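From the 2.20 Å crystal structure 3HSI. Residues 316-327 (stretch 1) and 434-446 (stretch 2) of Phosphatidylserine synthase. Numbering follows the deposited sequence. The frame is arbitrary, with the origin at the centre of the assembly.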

# COMPACT_ATOMS: atom_id res chain seq x y z
N PRO C 316 -1.96 2.93 -30.43
CA PRO C 316 -2.00 2.28 -31.75
C PRO C 316 -0.63 1.72 -32.10
O PRO C 316 0.36 2.41 -31.92
CB PRO C 316 -2.37 3.43 -32.69
CG PRO C 316 -3.11 4.41 -31.82
CD PRO C 316 -2.49 4.31 -30.47
N PRO C 317 -0.58 0.47 -32.57
CA PRO C 317 0.71 -0.23 -32.71
C PRO C 317 1.69 0.40 -33.73
O PRO C 317 2.89 0.09 -33.71
CB PRO C 317 0.31 -1.64 -33.15
CG PRO C 317 -1.15 -1.76 -32.81
CD PRO C 317 -1.71 -0.38 -32.97
N GLU C 318 1.17 1.28 -34.60
CA GLU C 318 1.99 2.04 -35.54
C GLU C 318 2.77 3.15 -34.83
O GLU C 318 3.84 3.56 -35.30
CB GLU C 318 1.12 2.64 -36.67
N GLN C 319 2.21 3.65 -33.73
CA GLN C 319 2.84 4.71 -32.95
C GLN C 319 3.96 4.14 -32.11
O GLN C 319 4.04 2.91 -31.94
CB GLN C 319 1.80 5.39 -32.06
CG GLN C 319 0.72 6.07 -32.85
CD GLN C 319 0.11 7.23 -32.11
OE1 GLN C 319 -0.70 7.05 -31.19
NE2 GLN C 319 0.47 8.44 -32.51
N PRO C 320 4.85 5.01 -31.59
CA PRO C 320 5.94 4.51 -30.74
C PRO C 320 5.43 3.97 -29.40
O PRO C 320 4.64 4.62 -28.71
CB PRO C 320 6.84 5.74 -30.54
CG PRO C 320 5.93 6.92 -30.74
CD PRO C 320 4.89 6.48 -31.74
N PHE C 321 5.87 2.77 -29.03
CA PHE C 321 5.40 2.11 -27.81
C PHE C 321 6.01 2.69 -26.52
O PHE C 321 7.22 2.90 -26.44
CB PHE C 321 5.66 0.60 -27.89
CG PHE C 321 5.16 -0.16 -26.70
CD1 PHE C 321 3.79 -0.41 -26.54
CD2 PHE C 321 6.04 -0.61 -25.71
CE1 PHE C 321 3.32 -1.11 -25.42
CE2 PHE C 321 5.58 -1.31 -24.59
CZ PHE C 321 4.22 -1.56 -24.45
N LYS C 322 5.15 2.93 -25.54
CA LYS C 322 5.55 3.24 -24.16
C LYS C 322 5.03 2.14 -23.22
O LYS C 322 4.03 1.46 -23.53
CB LYS C 322 5.03 4.62 -23.74
N MSE C 323 5.70 1.97 -22.07
CA MSE C 323 5.39 0.90 -21.11
C MSE C 323 3.93 0.83 -20.71
O MSE C 323 3.35 -0.25 -20.67
CB MSE C 323 6.25 1.00 -19.85
CG MSE C 323 7.32 -0.04 -19.76
SE MSE C 323 8.32 0.08 -18.07
CE MSE C 323 6.90 -0.18 -16.78
N ALA C 324 3.32 1.97 -20.41
CA ALA C 324 1.93 1.99 -19.95
C ALA C 324 0.96 1.41 -21.00
O ALA C 324 -0.15 1.03 -20.68
CB ALA C 324 1.50 3.40 -19.56
N GLY C 325 1.42 1.34 -22.23
CA GLY C 325 0.60 0.86 -23.34
C GLY C 325 0.45 -0.64 -23.29
O GLY C 325 -0.24 -1.21 -24.11
N ALA C 326 1.10 -1.29 -22.32
CA ALA C 326 0.90 -2.71 -22.12
C ALA C 326 -0.30 -2.97 -21.20
O ALA C 326 -0.84 -4.07 -21.18
CB ALA C 326 2.16 -3.35 -21.57
N LEU C 327 -0.73 -1.95 -20.45
CA LEU C 327 -1.80 -2.15 -19.48
C LEU C 327 -3.09 -2.70 -20.07
O LEU C 327 -3.61 -3.68 -19.53
CB LEU C 327 -2.10 -0.90 -18.63
CG LEU C 327 -1.02 -0.40 -17.65
CD1 LEU C 327 -1.51 0.83 -16.89
CD2 LEU C 327 -0.58 -1.48 -16.67
N TYR C 434 -0.21 -10.26 -30.02
CA TYR C 434 0.12 -8.94 -29.47
C TYR C 434 1.40 -8.35 -30.07
O TYR C 434 2.30 -9.09 -30.45
CB TYR C 434 0.31 -9.03 -27.95
CG TYR C 434 -0.95 -9.26 -27.14
CD1 TYR C 434 -2.23 -9.17 -27.71
CD2 TYR C 434 -0.85 -9.53 -25.77
CE1 TYR C 434 -3.39 -9.39 -26.93
CE2 TYR C 434 -1.98 -9.73 -24.98
CZ TYR C 434 -3.24 -9.66 -25.56
OH TYR C 434 -4.32 -9.84 -24.74
N PRO C 435 1.51 -7.00 -30.10
CA PRO C 435 2.76 -6.39 -30.52
C PRO C 435 3.95 -6.94 -29.74
O PRO C 435 3.83 -7.22 -28.53
CB PRO C 435 2.55 -4.91 -30.19
CG PRO C 435 1.10 -4.71 -30.42
CD PRO C 435 0.45 -5.99 -29.90
N GLU C 436 5.07 -7.09 -30.43
CA GLU C 436 6.28 -7.72 -29.88
C GLU C 436 6.80 -7.10 -28.58
O GLU C 436 7.25 -7.84 -27.71
CB GLU C 436 7.40 -7.80 -30.96
N PRO C 437 6.75 -5.75 -28.44
CA PRO C 437 7.20 -5.14 -27.17
C PRO C 437 6.24 -5.39 -26.00
O PRO C 437 6.68 -5.46 -24.85
CB PRO C 437 7.29 -3.64 -27.49
CG PRO C 437 6.62 -3.42 -28.76
CD PRO C 437 6.45 -4.73 -29.47
N VAL C 438 4.95 -5.53 -26.30
CA VAL C 438 3.96 -5.88 -25.28
C VAL C 438 4.22 -7.32 -24.79
O VAL C 438 4.24 -7.58 -23.59
CB VAL C 438 2.54 -5.79 -25.85
CG1 VAL C 438 1.56 -6.51 -24.97
CG2 VAL C 438 2.16 -4.34 -26.07
N GLN C 439 4.39 -8.23 -25.75
CA GLN C 439 4.73 -9.61 -25.45
C GLN C 439 5.91 -9.70 -24.49
O GLN C 439 5.83 -10.41 -23.49
CB GLN C 439 5.04 -10.41 -26.73
CG GLN C 439 3.88 -10.48 -27.69
CD GLN C 439 4.08 -11.54 -28.77
OE1 GLN C 439 3.68 -11.35 -29.91
NE2 GLN C 439 4.69 -12.65 -28.40
N LYS C 440 6.98 -8.97 -24.79
CA LYS C 440 8.20 -8.99 -24.00
C LYS C 440 7.88 -8.57 -22.58
O LYS C 440 8.25 -9.22 -21.61
CB LYS C 440 9.22 -8.01 -24.57
CG LYS C 440 10.08 -8.50 -25.73
CD LYS C 440 11.25 -7.53 -25.95
CE LYS C 440 12.08 -7.90 -27.18
NZ LYS C 440 11.19 -8.08 -28.41
N LEU C 441 7.17 -7.45 -22.50
CA LEU C 441 6.86 -6.83 -21.24
C LEU C 441 6.02 -7.76 -20.37
O LEU C 441 6.37 -7.99 -19.21
CB LEU C 441 6.15 -5.51 -21.48
CG LEU C 441 6.17 -4.47 -20.36
CD1 LEU C 441 7.54 -4.40 -19.72
CD2 LEU C 441 5.80 -3.12 -20.96
N LEU C 442 4.93 -8.29 -20.94
CA LEU C 442 4.01 -9.13 -20.18
C LEU C 442 4.71 -10.40 -19.67
O LEU C 442 4.49 -10.81 -18.53
CB LEU C 442 2.75 -9.47 -20.98
CG LEU C 442 1.74 -8.33 -21.26
CD1 LEU C 442 0.65 -8.81 -22.21
CD2 LEU C 442 1.12 -7.71 -19.99
N LYS C 443 5.56 -10.98 -20.51
CA LYS C 443 6.37 -12.13 -20.12
C LYS C 443 7.29 -11.80 -18.98
O LYS C 443 7.40 -12.57 -18.03
CB LYS C 443 7.19 -12.64 -21.30
CG LYS C 443 6.54 -13.77 -22.02
CD LYS C 443 6.72 -13.63 -23.51
CE LYS C 443 6.04 -14.77 -24.26
NZ LYS C 443 5.54 -14.30 -25.62
N LYS C 444 7.97 -10.66 -19.08
CA LYS C 444 8.89 -10.21 -18.04
C LYS C 444 8.17 -10.05 -16.68
O LYS C 444 8.62 -10.56 -15.64
CB LYS C 444 9.55 -8.89 -18.45
CG LYS C 444 10.84 -9.02 -19.27
CD LYS C 444 11.27 -7.69 -19.93
CE LYS C 444 10.63 -6.47 -19.26
NZ LYS C 444 11.43 -5.21 -19.43
N PHE C 445 7.04 -9.34 -16.71
CA PHE C 445 6.26 -9.11 -15.51
C PHE C 445 5.70 -10.40 -14.91
O PHE C 445 5.91 -10.66 -13.72
CB PHE C 445 5.17 -8.08 -15.78
CG PHE C 445 5.66 -6.67 -15.67
CD1 PHE C 445 4.99 -5.75 -14.86
CD2 PHE C 445 6.79 -6.25 -16.36
CE1 PHE C 445 5.46 -4.43 -14.74
CE2 PHE C 445 7.27 -4.96 -16.25
CZ PHE C 445 6.61 -4.03 -15.45
N ALA C 446 5.05 -11.21 -15.74
CA ALA C 446 4.45 -12.48 -15.31
C ALA C 446 5.45 -13.43 -14.61
O ALA C 446 5.09 -14.09 -13.63
CB ALA C 446 3.78 -13.19 -16.48

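Stretch 1 is mostly loop, with two short ordered elements. A type I beta turn runs from Pro316 to Gln319, closed by the hydrogen bond from Gln319 N to Pro316 O at 2.9 Å. Further on, residues 323-326 form a 3-10 segment, in which Ala326 N donates to Met323 O at 3.0 Å; the three-residue spacing of this bond is the signature of that geometry. Stretch 2 is regular by comparison. Pro435 takes the N-cap position, and from Glu436 onward the chain is helical, its four-residue spacing set by bonds such as Leu441 N to Pro437 O (3.1 Å) and Leu442 N to Val438 O (2.8 Å). Proline suits the start of a helix, where a backbone NH has no acceptor one turn earlier in the helix.

The two backbones approach unevenly. Pro317 CA lies 6.9 Å from Pro435 CA and Phe321 CA 7.5 Å from Pro437 CA, whereas Ala326 CA comes within 5.4 Å of Val438 CA. The small side chain of Ala326 is consistent with this closer approach: Ala326 CB points toward the helix and rests 3.7 Å from Leu441 CD2.

No hydrogen bond joins the stretches, and the 421 Å² buried between them is chiefly a matter of apolar packing. Leu441 is its hub, with the largest covered area of any residue here, 69 Å². The Leu441 CD2 methyl meets three residues of stretch 1: besides Ala326 CB, it lies 3.6 Å from Met323 CG and 4.1 Å from Phe321 CE2. Relative to the Phe321 ring, this methyl sits at the edge, near the ring plane.

Phe321, with chi1 at -178° (t), carries its ring from a CB directed toward the helix and spans neighbouring helical residues. Phe321 CD2 is 3.7 Å from Pro437 CB, and Phe321 CE1 is 3.5 Å from Val438 CG2. Both approaches are oblique to the ring. The CA-to-CB bond of Val438 points sideways relative to stretch 1, yet Val438 CG2 also comes 4.4 Å from Gly325 O, a loose contact.

Met323, modelled as selenomethionine, shows how a flexible side chain can extend a contact. Its CB points sideways, but the end of the side chain comes nearer to the helix, placing Met323 CE 4.1 Å from Phe445 CZ, one turn beyond Leu441. Pro317 CB and Pro435 CG, 4.2 Å apart, form a separate, looser contact beside the helix start.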